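Local atomic coordinates of hydrogenase maturation factor (Thermoanaerobacter tengcongensis, PDB entry 3VTH), a protein that probably uses ATP and carbamoyl phosphate to S-carbamoylate the C-terminal cysteine of HypE during the maturation of [NiFe]-hydrogenases. Residues G407-F413 with H425-D431; L403-F408 with Y465-A471; H483-H487 with C732-I737; R247-P251 with V614-G618. One frame throughout, in Å; residues are numbered along the deposited sequence.

How the contacts relate
Contacts 1 and 2 share G407 and F408 and lie about 9 Å apart between centres, in the HypF Kae1-like domain; contact 1 is nested inside the loop that contact 2 closes. Both grow from strand 402-404, central in a mixed sheet. Contact 3, centred about 11 Å from contact 1, brings helix 483-494 to the loop before helix 737-749, joining the two halves of the Kae1-like unit at the iron. Contact 4, centred about 17 Å from contact 1, ties the Telomere recombination (YrdC-like) range to the second Kae1-like subdomain, enclosing contacts 1 and 2 along the chain. Contacts 1, 3 and 4 touch AP2; contact 4 also touches APC, so it lies between the two nucleotide sites.

Contact 1 of 4, residues G407-F413 with H425-D431; sequences GFYKNTF and HHIGDLD. With AP2 (phosphomethylphosphonic acid adenosyl ester), chain H.
The F408 ring turns its edge to the other loop: CD2 lies 3.5 Å from L430 O near the ring plane, and the D431 carboxylate, its plane 63° from that of the ring, brings OD2 obliquely to CE2. The Y409 ring has F408 CE1 over one face and two oxygens near its plane at the edge, D429 OD1 by CD1 and the AP2 phosphonate oxygen O3B, 3.1 Å from CD2. On the H426 ring, the backbone nitrogen of G428 sits over the centre of one face.

Between these groups the backbones pair briefly. N411 faces both I427 and G428 in a classic beta bulge: N411 N donates to G428 O (2.9 Å), and N411 O receives the I427 amide nearly along the C=O axis. L430 N adds a third backbone bond, to F408 O. Residues F408 to N411 form a type II turn, and within it K410 N donates a nearly straight hydrogen bond to D429 OD1, 2.8 Å. D429 keeps CG beside its own backbone N (chi1 -66°), which brings OD1 to the K410 amide. Toward the other end of the contact, N411 CB packs on L430 CG at 3.7 Å, and F413 CE2 reaches I427 CD1; T412 OG1 is tied to G735 and S738.

A water accepts from K410 NZ and donates to D429 OD1, so one carboxylate oxygen takes the turn amide directly and the lysine indirectly. With NZ 5.3 Å from OD1, the carboxylate is probably ionised, and its grip on the turn would help hold Y409 against the nucleotide phosphonate.

Contact 2 of 4, residues L403-F408 with Y465-A471; sequences LAVGGF and YLSTQYA
With chi1 at -69°, Y465 swings its ring beside its own backbone N and against F408 CB, while S467 turns OG between its backbone N and carbonyl carbon (chi1 59°), toward the carbonyls of G406 and G407. The sheet here has the 3-2-1-4-5 strand order of the ribonuclease H-like fold found in actin-like ATPases. Strand 402-404 is its first strand, and helix 466-473 belongs to the beta-alpha-beta crossover from 456-460 to 478-481, with Y465 as N-cap residue.

F408 CB stands over one face of the Y465 ring, 3.8 Å from its centroid, a CH-pi contact, and G407 CA lies obliquely near CD2; H462 also stacks on this ring. A glycine in place of Y465 would probably leave F408 CB and the G407 backbone without their packing surface and H462 without its stacking partner.

Farther along, V405 spreads its two methyls: CG1 meets the edge of the Y470 ring at CD2 (3.9 Å) and also A471 CB, while CG2 rests 3.4 Å from S467 O. L403 CD2 touches Y470 CE2 beside it. S467 OG lies 3.0 Å from G407 O, though its proton could go elsewhere. Water 3 makes the firmer link, donating to G407 O and accepting from S467 N, 2.9 Å away.

Contact 3 of 4, residues H483-H487 with C732-I737; sequences HHHAH and CNDGGI. With FE (Fe (III) ion), chain I; AP2 (phosphomethylphosphonic acid adenosyl ester), chain H.
D734 OD1 binds the iron(III) ion at 2.2 Å, in the same shell as H483 NE2 and H487 NE2 across the contact, each also at 2.2 Å. Two AP2 oxygens, O2B and O2A, and D507 bring the count to six. The histidines sit one turn apart on helix 483-494, so both rings project toward the metal from the same side of the helix.

A single methyl seats both rings: I737 CD1 lies over the face of H487, 3.4 Å from its centroid and only 2° off the normal, and over the face of H483 as well. A486 CB closes on the same methyl at 3.9 Å. The far nitrogens are fixed too, H483 ND1 by D460 and H487 ND1 by a water that accepts from it. On the other segment, N733 OD1 takes the G735 amide in an Asx turn, 2.8 Å and in the carbonyl plane, shaping the loop that presents D734. The backbone N of D734 then donates to AP2 O1A at 3.0 Å.

O2A and O2B belong to different phosphorus atoms, which makes the nucleotide analogue a chelating ligand. Iron and loop amide together therefore hold the phosphonate end of AP2 where the two Kae1-like halves meet.

Contact 4 of 4, residues R247-P251 with V614-G618; sequences RYGKP and VLFEG. With APC (diphosphomethylphosphonic acid adenosyl ester), chain F; AP2 (phosphomethylphosphonic acid adenosyl ester), chain H.
The tight part is the F616 ring against the 247-251 loop: CE1 stands 3.3 Å from G249 C, and K250 CG lies over one ring face, 4.0 Å from the centroid, as a CH-pi contact. F616 reaches there with CG between its backbone N and carbonyl carbon (chi1 61°). P251 CD is a looser neighbour of CZ. At G249 no CB is present to clash with L615 CB, which lets the two backbones come this close. The other end is slack and faces solvent, where the exposed L615 and Y248 meet by CD1 and CB, 4.0 Å apart.

Beyond F616, the extended K250 chain delivers NZ to APC O2B at 2.8 Å. R247, which touches nothing on 614-618, braces the loop: its NH2 donates straight to P251 O, 2.7 Å and 179°, and also lies 2.9 Å from APC O1A. A leucine instead of R247 would probably leave P251 O without this donor and take one positive charge from beside APC O1A, freeing the loop to shift against F616.

At the far end, E617 CG comes 3.1 Å from AP2 O3'. The 247-251 loop joins helix 235-245 to strand 254-255 of the YrdC-like part, while 614-618 connects helix 597-607 to helix 619-626, whose M622 also packs on F616.

Contact 1 of 4, residues G407-F413 with H425-D431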
# COMPACT_ATOMS: atom_id res chain seq x y z
N GLY A 407 -12.87 3.59 3.73
CA GLY A 407 -13.15 4.84 4.44
C GLY A 407 -13.07 6.04 3.51
O GLY A 407 -13.53 5.99 2.36
N PHE A 408 -12.48 7.11 4.01
CA PHE A 408 -12.34 8.38 3.30
C PHE A 408 -10.87 8.61 2.91
O PHE A 408 -10.54 8.62 1.72
CB PHE A 408 -12.94 9.54 4.13
CG PHE A 408 -12.37 10.91 3.82
CD1 PHE A 408 -11.88 11.72 4.84
CD2 PHE A 408 -12.30 11.39 2.51
CE1 PHE A 408 -11.34 12.99 4.57
CE2 PHE A 408 -11.76 12.64 2.23
CZ PHE A 408 -11.28 13.45 3.27
N TYR A 409 -9.99 8.79 3.90
CA TYR A 409 -8.56 8.97 3.61
C TYR A 409 -7.96 7.70 3.05
O TYR A 409 -8.30 6.59 3.50
CB TYR A 409 -7.78 9.31 4.87
CG TYR A 409 -8.11 10.66 5.47
CD1 TYR A 409 -7.67 11.84 4.87
CD2 TYR A 409 -8.86 10.74 6.65
CE1 TYR A 409 -7.97 13.10 5.43
CE2 TYR A 409 -9.16 11.99 7.22
CZ TYR A 409 -8.71 13.16 6.61
OH TYR A 409 -9.01 14.38 7.17
N LYS A 410 -7.06 7.85 2.08
CA LYS A 410 -6.25 6.74 1.61
C LYS A 410 -7.12 5.53 1.25
O LYS A 410 -6.80 4.38 1.57
CB LYS A 410 -5.23 6.35 2.70
CG LYS A 410 -4.18 7.45 3.03
CD LYS A 410 -3.37 7.03 4.26
CE LYS A 410 -2.20 7.98 4.61
NZ LYS A 410 -2.62 9.42 4.83
N ASN A 411 -8.23 5.80 0.58
CA ASN A 411 -9.22 4.75 0.40
C ASN A 411 -8.70 3.51 -0.34
O ASN A 411 -7.95 3.62 -1.30
CB ASN A 411 -10.46 5.31 -0.28
CG ASN A 411 -11.49 4.22 -0.59
OD1 ASN A 411 -12.46 4.01 0.15
ND2 ASN A 411 -11.26 3.52 -1.68
N THR A 412 -9.11 2.33 0.15
CA THR A 412 -9.15 1.13 -0.66
C THR A 412 -10.53 0.51 -0.42
O THR A 412 -11.17 0.80 0.60
CB THR A 412 -8.09 0.09 -0.23
OG1 THR A 412 -8.29 -0.22 1.15
CG2 THR A 412 -6.64 0.63 -0.46
N PHE A 413 -10.95 -0.34 -1.35
CA PHE A 413 -12.10 -1.21 -1.14
C PHE A 413 -11.61 -2.65 -1.14
O PHE A 413 -10.47 -2.91 -1.53
CB PHE A 413 -13.16 -0.97 -2.24
CG PHE A 413 -12.67 -1.23 -3.64
CD1 PHE A 413 -12.65 -2.52 -4.16
CD2 PHE A 413 -12.24 -0.17 -4.44
CE1 PHE A 413 -12.20 -2.77 -5.49
CE2 PHE A 413 -11.79 -0.40 -5.76
CZ PHE A 413 -11.77 -1.69 -6.28
N HIS A 425 -5.79 -1.87 -4.88
CA HIS A 425 -4.68 -0.94 -4.76
C HIS A 425 -5.19 0.39 -4.21
O HIS A 425 -6.37 0.70 -4.30
CB HIS A 425 -4.00 -0.74 -6.12
CG HIS A 425 -4.87 -0.11 -7.17
ND1 HIS A 425 -5.79 -0.82 -7.91
CD2 HIS A 425 -4.92 1.17 -7.64
CE1 HIS A 425 -6.38 -0.01 -8.78
NE2 HIS A 425 -5.87 1.20 -8.63
N HIS A 426 -4.27 1.15 -3.62
CA HIS A 426 -4.54 2.51 -3.15
C HIS A 426 -5.34 3.32 -4.18
O HIS A 426 -4.93 3.43 -5.34
CB HIS A 426 -3.19 3.20 -2.91
CG HIS A 426 -3.29 4.65 -2.56
ND1 HIS A 426 -3.03 5.65 -3.47
CD2 HIS A 426 -3.59 5.26 -1.40
CE1 HIS A 426 -3.17 6.83 -2.88
NE2 HIS A 426 -3.49 6.62 -1.62
N ILE A 427 -6.47 3.86 -3.74
CA ILE A 427 -7.32 4.67 -4.61
C ILE A 427 -7.05 6.16 -4.34
O ILE A 427 -6.86 6.93 -5.28
CB ILE A 427 -8.83 4.34 -4.42
CG1 ILE A 427 -9.11 2.84 -4.71
CG2 ILE A 427 -9.74 5.30 -5.22
CD1 ILE A 427 -8.84 2.42 -6.18
N GLY A 428 -7.02 6.54 -3.07
CA GLY A 428 -6.70 7.93 -2.68
C GLY A 428 -7.78 8.49 -1.76
O GLY A 428 -8.74 7.80 -1.44
N ASP A 429 -7.63 9.74 -1.34
CA ASP A 429 -8.62 10.41 -0.49
C ASP A 429 -9.90 10.60 -1.29
O ASP A 429 -9.88 11.24 -2.34
CB ASP A 429 -8.08 11.78 -0.02
CG ASP A 429 -6.88 11.65 0.92
OD1 ASP A 429 -6.51 10.51 1.34
OD2 ASP A 429 -6.29 12.70 1.26
N LEU A 430 -11.02 10.03 -0.83
CA LEU A 430 -12.28 10.17 -1.57
C LEU A 430 -12.94 11.49 -1.25
O LEU A 430 -13.94 11.54 -0.56
CB LEU A 430 -13.25 9.03 -1.24
CG LEU A 430 -12.90 7.66 -1.80
CD1 LEU A 430 -14.16 6.79 -1.83
CD2 LEU A 430 -12.32 7.81 -3.21
N ASP A 431 -12.38 12.55 -1.82
CA ASP A 431 -12.54 13.92 -1.35
C ASP A 431 -13.20 14.77 -2.43
O ASP A 431 -13.60 15.90 -2.18
CB ASP A 431 -11.14 14.47 -1.07
CG ASP A 431 -11.12 15.54 -0.00
OD1 ASP A 431 -10.04 16.15 0.18
OD2 ASP A 431 -12.17 15.78 0.65
PB AP2 H . -8.41 8.73 10.31
O1B AP2 H . -7.66 9.50 11.36
O2B AP2 H . -8.97 7.41 10.72
O3B AP2 H . -9.36 9.61 9.53
C3A AP2 H . -7.10 8.35 9.11
PA AP2 H . -5.83 7.19 9.70
O1A AP2 H . -5.08 6.91 8.41
O2A AP2 H . -6.32 6.04 10.54
O5' AP2 H . -4.91 8.07 10.69
C5' AP2 H . -4.11 9.10 10.11
C4' AP2 H . -3.67 9.97 11.27
O4' AP2 H . -2.67 9.28 12.03
C3' AP2 H . -3.01 11.25 10.81
O3' AP2 H . -3.99 12.22 10.42
C2' AP2 H . -2.24 11.62 12.07
O2' AP2 H . -3.18 12.27 12.94
C1' AP2 H . -1.81 10.26 12.64
N9 AP2 H . -0.38 10.07 12.27
C8 AP2 H . 0.15 9.95 11.03
N7 AP2 H . 1.51 9.84 11.07
C5 AP2 H . 1.87 9.89 12.37
C6 AP2 H . 3.15 9.84 13.12
N6 AP2 H . 4.34 9.70 12.49
N1 AP2 H . 3.08 9.95 14.48
C2 AP2 H . 1.90 10.07 15.14
N3 AP2 H . 0.71 10.14 14.51
C4 AP2 H . 0.63 10.05 13.15
O HOH W 1 -4.33 10.93 3.29

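Contact 2 of 4, residues L403-F408 with Y465-A471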
# COMPACT_ATOMS: atom_id res chain seq x y z
N LEU A 403 -18.59 -6.85 -0.57
CA LEU A 403 -17.82 -5.67 -0.94
C LEU A 403 -17.71 -4.78 0.30
O LEU A 403 -18.71 -4.38 0.87
CB LEU A 403 -18.51 -4.91 -2.08
CG LEU A 403 -18.00 -3.50 -2.40
CD1 LEU A 403 -16.55 -3.51 -2.95
CD2 LEU A 403 -18.95 -2.84 -3.39
N ALA A 404 -16.48 -4.48 0.70
CA ALA A 404 -16.21 -3.52 1.77
C ALA A 404 -15.69 -2.24 1.12
O ALA A 404 -14.72 -2.28 0.38
CB ALA A 404 -15.20 -4.08 2.76
N VAL A 405 -16.38 -1.13 1.38
CA VAL A 405 -16.20 0.09 0.60
C VAL A 405 -15.04 0.94 1.09
O VAL A 405 -14.62 1.87 0.38
CB VAL A 405 -17.49 0.94 0.50
CG1 VAL A 405 -18.59 0.17 -0.29
CG2 VAL A 405 -17.98 1.40 1.87
N GLY A 406 -14.52 0.64 2.28
CA GLY A 406 -13.39 1.40 2.83
C GLY A 406 -13.81 2.67 3.55
O GLY A 406 -14.98 2.81 3.95
N GLY A 407 -12.87 3.59 3.73
CA GLY A 407 -13.15 4.84 4.44
C GLY A 407 -13.07 6.04 3.51
O GLY A 407 -13.53 5.99 2.36
N PHE A 408 -12.48 7.11 4.01
CA PHE A 408 -12.34 8.38 3.30
C PHE A 408 -10.87 8.61 2.91
O PHE A 408 -10.54 8.62 1.72
CB PHE A 408 -12.94 9.54 4.13
CG PHE A 408 -12.37 10.91 3.82
CD1 PHE A 408 -11.88 11.72 4.84
CD2 PHE A 408 -12.30 11.39 2.51
CE1 PHE A 408 -11.34 12.99 4.57
CE2 PHE A 408 -11.76 12.64 2.23
CZ PHE A 408 -11.28 13.45 3.27
N TYR A 465 -19.00 9.91 4.57
CA TYR A 465 -18.02 9.38 3.60
C TYR A 465 -18.73 9.13 2.27
O TYR A 465 -19.82 8.58 2.25
CB TYR A 465 -17.42 8.06 4.08
CG TYR A 465 -16.51 8.14 5.29
CD1 TYR A 465 -16.12 9.37 5.87
CD2 TYR A 465 -15.99 6.97 5.83
CE1 TYR A 465 -15.24 9.40 6.99
CE2 TYR A 465 -15.15 6.99 6.92
CZ TYR A 465 -14.78 8.20 7.50
OH TYR A 465 -13.94 8.12 8.58
N LEU A 466 -18.10 9.53 1.17
CA LEU A 466 -18.62 9.14 -0.15
C LEU A 466 -18.71 7.63 -0.30
O LEU A 466 -19.60 7.13 -0.99
CB LEU A 466 -17.76 9.71 -1.27
CG LEU A 466 -17.64 11.23 -1.39
CD1 LEU A 466 -16.69 11.52 -2.56
CD2 LEU A 466 -18.99 11.87 -1.64
N SER A 467 -17.80 6.90 0.35
CA SER A 467 -17.83 5.44 0.34
C SER A 467 -19.13 4.90 0.98
O SER A 467 -19.74 3.94 0.47
CB SER A 467 -16.59 4.84 1.01
OG SER A 467 -16.46 5.26 2.36
N THR A 468 -19.53 5.50 2.09
CA THR A 468 -20.79 5.15 2.75
C THR A 468 -22.00 5.46 1.85
O THR A 468 -22.88 4.61 1.68
CB THR A 468 -20.93 5.90 4.10
OG1 THR A 468 -19.86 5.51 4.96
CG2 THR A 468 -22.30 5.58 4.78
N GLN A 469 -22.01 6.66 1.27
CA GLN A 469 -23.05 7.06 0.32
C GLN A 469 -23.13 6.08 -0.86
O GLN A 469 -24.21 5.74 -1.32
CB GLN A 469 -22.83 8.51 -0.15
CG GLN A 469 -22.96 9.51 1.03
CD GLN A 469 -22.17 10.81 0.88
OE1 GLN A 469 -21.78 11.20 -0.22
NE2 GLN A 469 -21.95 11.50 1.99
N TYR A 470 -21.97 5.62 -1.32
CA TYR A 470 -21.94 4.61 -2.37
C TYR A 470 -22.58 3.30 -1.88
O TYR A 470 -23.43 2.75 -2.56
CB TYR A 470 -20.52 4.38 -2.90
CG TYR A 470 -20.43 3.22 -3.89
CD1 TYR A 470 -20.93 3.33 -5.18
CD2 TYR A 470 -19.84 2.02 -3.51
CE1 TYR A 470 -20.84 2.25 -6.09
CE2 TYR A 470 -19.74 0.95 -4.39
CZ TYR A 470 -20.22 1.07 -5.66
OH TYR A 470 -20.10 -0.02 -6.49
N ALA A 471 -22.17 2.83 -0.69
CA ALA A 471 -22.73 1.60 -0.11
C ALA A 471 -24.25 1.65 -0.00
O ALA A 471 -24.94 0.71 -0.40
CB ALA A 471 -22.11 1.32 1.25
O HOH W 2 -17.94 3.64 4.35
O HOH W 3 -15.30 8.05 1.35

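Contact 3 of 4, residues H483-H487 with C732-I737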
# COMPACT_ATOMS: atom_id res chain seq x y z
N HIS A 483 -15.35 2.32 12.80
CA HIS A 483 -14.03 2.58 12.19
C HIS A 483 -12.86 1.90 12.91
O HIS A 483 -12.00 1.28 12.28
CB HIS A 483 -13.79 4.09 12.16
CG HIS A 483 -12.58 4.51 11.39
ND1 HIS A 483 -12.59 4.70 10.03
CD2 HIS A 483 -11.32 4.80 11.80
CE1 HIS A 483 -11.39 5.09 9.63
NE2 HIS A 483 -10.60 5.16 10.68
N HIS A 484 -12.82 2.05 14.23
CA HIS A 484 -11.71 1.52 15.01
C HIS A 484 -11.77 0.02 15.15
O HIS A 484 -10.73 -0.64 15.13
CB HIS A 484 -11.57 2.30 16.32
CG HIS A 484 -11.34 3.76 16.06
ND1 HIS A 484 -12.38 4.66 15.94
CD2 HIS A 484 -10.22 4.44 15.76
CE1 HIS A 484 -11.90 5.84 15.62
NE2 HIS A 484 -10.59 5.74 15.51
N HIS A 485 -12.98 -0.52 15.25
CA HIS A 485 -13.17 -1.96 15.18
C HIS A 485 -12.55 -2.48 13.88
O HIS A 485 -11.82 -3.46 13.89
CB HIS A 485 -14.67 -2.30 15.32
CG HIS A 485 -14.96 -3.77 15.44
ND1 HIS A 485 -16.20 -4.30 15.17
CD2 HIS A 485 -14.17 -4.82 15.79
CE1 HIS A 485 -16.17 -5.61 15.35
NE2 HIS A 485 -14.95 -5.95 15.71
N ALA A 486 -12.84 -1.81 12.75
CA ALA A 486 -12.29 -2.21 11.45
C ALA A 486 -10.76 -2.18 11.40
O ALA A 486 -10.15 -3.09 10.84
CB ALA A 486 -12.88 -1.36 10.34
N HIS A 487 -10.13 -1.14 11.96
CA HIS A 487 -8.65 -1.09 12.06
C HIS A 487 -8.13 -2.35 12.78
O HIS A 487 -7.20 -3.02 12.30
CB HIS A 487 -8.16 0.15 12.84
CG HIS A 487 -7.98 1.39 12.01
ND1 HIS A 487 -7.21 1.43 10.86
CD2 HIS A 487 -8.43 2.66 12.20
CE1 HIS A 487 -7.20 2.66 10.38
NE2 HIS A 487 -7.94 3.43 11.18
N CYS A 732 -1.74 0.15 8.64
CA CYS A 732 -2.46 0.44 9.87
C CYS A 732 -3.24 1.75 9.70
O CYS A 732 -4.12 2.05 10.49
CB CYS A 732 -1.49 0.53 11.08
SG CYS A 732 -0.25 1.85 10.94
N ASN A 733 -2.91 2.51 8.65
CA ASN A 733 -3.72 3.70 8.31
C ASN A 733 -5.02 3.30 7.59
O ASN A 733 -5.29 2.12 7.44
CB ASN A 733 -2.90 4.73 7.52
CG ASN A 733 -2.47 4.23 6.14
OD1 ASN A 733 -3.28 3.67 5.37
ND2 ASN A 733 -1.20 4.44 5.81
N ASP A 734 -5.80 4.28 7.16
CA ASP A 734 -7.12 3.98 6.59
C ASP A 734 -7.13 3.15 5.31
O ASP A 734 -8.18 2.65 4.90
CB ASP A 734 -7.95 5.26 6.42
CG ASP A 734 -8.54 5.75 7.74
OD1 ASP A 734 -8.25 5.14 8.79
OD2 ASP A 734 -9.31 6.73 7.73
N GLY A 735 -5.96 3.03 4.68
CA GLY A 735 -5.75 2.09 3.55
C GLY A 735 -6.09 0.66 3.92
O GLY A 735 -6.43 -0.14 3.06
N GLY A 736 -6.00 0.32 5.21
CA GLY A 736 -6.30 -1.05 5.66
C GLY A 736 -7.74 -1.30 6.10
O GLY A 736 -8.14 -2.43 6.29
N ILE A 737 -8.54 -0.23 6.24
CA ILE A 737 -9.90 -0.32 6.80
C ILE A 737 -10.81 -1.33 6.06
O ILE A 737 -11.53 -2.08 6.69
CB ILE A 737 -10.55 1.09 6.82
CG1 ILE A 737 -9.97 1.94 7.98
CG2 ILE A 737 -12.05 1.05 6.84
CD1 ILE A 737 -10.43 1.53 9.40
FE FE I . -8.44 5.54 10.96
PB AP2 H . -8.41 8.73 10.31
O1B AP2 H . -7.66 9.50 11.36
O2B AP2 H . -8.97 7.41 10.72
O3B AP2 H . -9.36 9.61 9.53
C3A AP2 H . -7.10 8.35 9.11
PA AP2 H . -5.83 7.19 9.70
O1A AP2 H . -5.08 6.91 8.41
O2A AP2 H . -6.32 6.04 10.54
O5' AP2 H . -4.91 8.07 10.69
C5' AP2 H . -4.11 9.10 10.11
C4' AP2 H . -3.67 9.97 11.27
O4' AP2 H . -2.67 9.28 12.03
C3' AP2 H . -3.01 11.25 10.81
O3' AP2 H . -3.99 12.22 10.42
C2' AP2 H . -2.24 11.62 12.07
O2' AP2 H . -3.18 12.27 12.94
C1' AP2 H . -1.81 10.26 12.64
N9 AP2 H . -0.38 10.07 12.27
C8 AP2 H . 0.15 9.95 11.03
N7 AP2 H . 1.51 9.84 11.07
C5 AP2 H . 1.87 9.89 12.37
C6 AP2 H . 3.15 9.84 13.12
N6 AP2 H . 4.34 9.70 12.49
N1 AP2 H . 3.08 9.95 14.48
C2 AP2 H . 1.90 10.07 15.14
N3 AP2 H . 0.71 10.14 14.51
C4 AP2 H . 0.63 10.05 13.15
O HOH W 4 -6.06 -0.68 9.09

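Contact 4 of 4, residues R247-P251 with V614-G618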
# COMPACT_ATOMS: atom_id res chain seq x y z
N ARG A 247 1.71 21.21 -4.74
CA ARG A 247 1.95 20.23 -3.68
C ARG A 247 3.09 20.77 -2.82
O ARG A 247 4.27 20.54 -3.12
CB ARG A 247 2.35 18.90 -4.32
CG ARG A 247 2.51 17.71 -3.39
CD ARG A 247 2.90 16.51 -4.26
NE ARG A 247 3.16 15.29 -3.51
CZ ARG A 247 4.24 15.08 -2.77
NH1 ARG A 247 5.16 16.02 -2.64
NH2 ARG A 247 4.40 13.92 -2.14
N TYR A 248 2.74 21.48 -1.75
CA TYR A 248 3.73 22.31 -1.06
C TYR A 248 4.38 21.71 0.19
O TYR A 248 5.46 22.16 0.61
CB TYR A 248 3.15 23.67 -0.71
CG TYR A 248 3.18 24.66 -1.86
CD1 TYR A 248 4.37 25.26 -2.26
CD2 TYR A 248 2.00 25.00 -2.54
CE1 TYR A 248 4.40 26.19 -3.32
CE2 TYR A 248 2.01 25.91 -3.59
CZ TYR A 248 3.21 26.50 -3.98
OH TYR A 248 3.22 27.41 -5.02
N GLY A 249 3.72 20.72 0.80
CA GLY A 249 4.20 20.18 2.07
C GLY A 249 4.60 18.72 2.07
O GLY A 249 5.60 18.35 2.70
N LYS A 250 3.81 17.88 1.39
CA LYS A 250 4.05 16.45 1.39
C LYS A 250 5.44 16.15 0.82
O LYS A 250 5.80 16.70 -0.23
CB LYS A 250 2.99 15.71 0.56
CG LYS A 250 1.62 15.52 1.21
CD LYS A 250 0.82 14.51 0.35
CE LYS A 250 -0.60 14.27 0.88
NZ LYS A 250 -1.41 13.46 -0.09
N PRO A 251 6.21 15.27 1.49
CA PRO A 251 7.55 14.92 1.01
C PRO A 251 7.52 14.20 -0.34
O PRO A 251 6.57 13.46 -0.63
CB PRO A 251 8.07 13.94 2.08
CG PRO A 251 6.79 13.34 2.68
CD PRO A 251 5.80 14.48 2.67
N VAL A 614 -0.70 23.52 9.38
CA VAL A 614 -0.17 22.43 8.56
C VAL A 614 -0.78 22.42 7.15
O VAL A 614 -1.90 22.90 6.94
CB VAL A 614 -0.33 21.04 9.23
CG1 VAL A 614 0.43 20.99 10.59
CG2 VAL A 614 -1.79 20.68 9.41
N LEU A 615 -0.02 21.86 6.21
CA LEU A 615 -0.40 21.84 4.80
C LEU A 615 -1.13 20.55 4.45
O LEU A 615 -1.91 20.51 3.51
CB LEU A 615 0.83 22.04 3.91
CG LEU A 615 1.59 23.37 4.14
CD1 LEU A 615 2.88 23.50 3.30
CD2 LEU A 615 0.68 24.57 3.90
N PHE A 616 -0.87 19.51 5.23
CA PHE A 616 -1.53 18.22 5.05
C PHE A 616 -1.76 17.55 6.39
O PHE A 616 -1.03 17.79 7.35
CB PHE A 616 -0.74 17.30 4.09
CG PHE A 616 0.66 16.95 4.57
CD1 PHE A 616 1.74 17.76 4.25
CD2 PHE A 616 0.89 15.79 5.31
CE1 PHE A 616 3.03 17.44 4.67
CE2 PHE A 616 2.19 15.46 5.74
CZ PHE A 616 3.25 16.29 5.42
N GLU A 617 -2.79 16.72 6.45
CA GLU A 617 -3.19 16.02 7.67
C GLU A 617 -2.04 15.13 8.15
O GLU A 617 -1.50 14.33 7.40
CB GLU A 617 -4.45 15.19 7.35
CG GLU A 617 -5.04 14.36 8.50
CD GLU A 617 -6.01 15.14 9.38
OE1 GLU A 617 -5.56 16.01 10.16
OE2 GLU A 617 -7.24 14.86 9.31
N GLY A 618 -1.64 15.29 9.41
CA GLY A 618 -0.60 14.44 9.99
C GLY A 618 0.79 15.04 9.91
O GLY A 618 1.72 14.53 10.53
PG APC F . -0.93 14.04 -4.82
O1G APC F . -0.34 13.27 -5.98
O2G APC F . -0.14 15.28 -4.49
O3G APC F . -2.40 14.31 -4.94
PB APC F . 0.19 11.98 -3.15
O1B APC F . -0.17 10.83 -4.03
O2B APC F . 0.07 11.72 -1.66
O3B APC F . -0.85 13.16 -3.47
PA APC F . 3.04 11.52 -4.41
O1A APC F . 4.36 12.25 -4.47
O2A APC F . 2.52 11.02 -5.71
C3A APC F . 1.85 12.63 -3.56
O5' APC F . 3.15 10.21 -3.48
C5' APC F . 4.30 9.89 -2.69
C4' APC F . 3.82 9.41 -1.32
O4' APC F . 4.98 8.98 -0.60
C3' APC F . 3.18 10.55 -0.53
O3' APC F . 2.01 10.12 0.19
C2' APC F . 4.25 10.92 0.48
O2' APC F . 3.71 11.56 1.65
C1' APC F . 4.97 9.59 0.69
N9 APC F . 6.32 9.92 1.14
C8 APC F . 7.35 10.39 0.39
N7 APC F . 8.43 10.62 1.19
C5 APC F . 8.07 10.30 2.45
C6 APC F . 8.71 10.31 3.79
N6 APC F . 9.99 10.71 3.94
N1 APC F . 7.97 9.90 4.84
C2 APC F . 6.70 9.48 4.72
N3 APC F . 6.04 9.45 3.55
C4 APC F . 6.67 9.84 2.41
PB AP2 H . -8.41 8.73 10.31
O1B AP2 H . -7.66 9.50 11.36
O2B AP2 H . -8.97 7.41 10.72
O3B AP2 H . -9.36 9.61 9.53
C3A AP2 H . -7.10 8.35 9.11
PA AP2 H . -5.83 7.19 9.70
O1A AP2 H . -5.08 6.91 8.41
O2A AP2 H . -6.32 6.04 10.54
O5' AP2 H . -4.91 8.07 10.69
C5' AP2 H . -4.11 9.10 10.11
C4' AP2 H . -3.67 9.97 11.27
O4' AP2 H . -2.67 9.28 12.03
C3' AP2 H . -3.01 11.25 10.81
O3' AP2 H . -3.99 12.22 10.42
C2' AP2 H . -2.24 11.62 12.07
O2' AP2 H . -3.18 12.27 12.94
C1' AP2 H . -1.81 10.26 12.64
N9 AP2 H . -0.38 10.07 12.27
C8 AP2 H . 0.15 9.95 11.03
N7 AP2 H . 1.51 9.84 11.07
C5 AP2 H . 1.87 9.89 12.37
C6 AP2 H . 3.15 9.84 13.12
N6 AP2 H . 4.34 9.70 12.49
N1 AP2 H . 3.08 9.95 14.48
C2 AP2 H . 1.90 10.07 15.14
N3 AP2 H . 0.71 10.14 14.51
C4 AP2 H . 0.63 10.05 13.15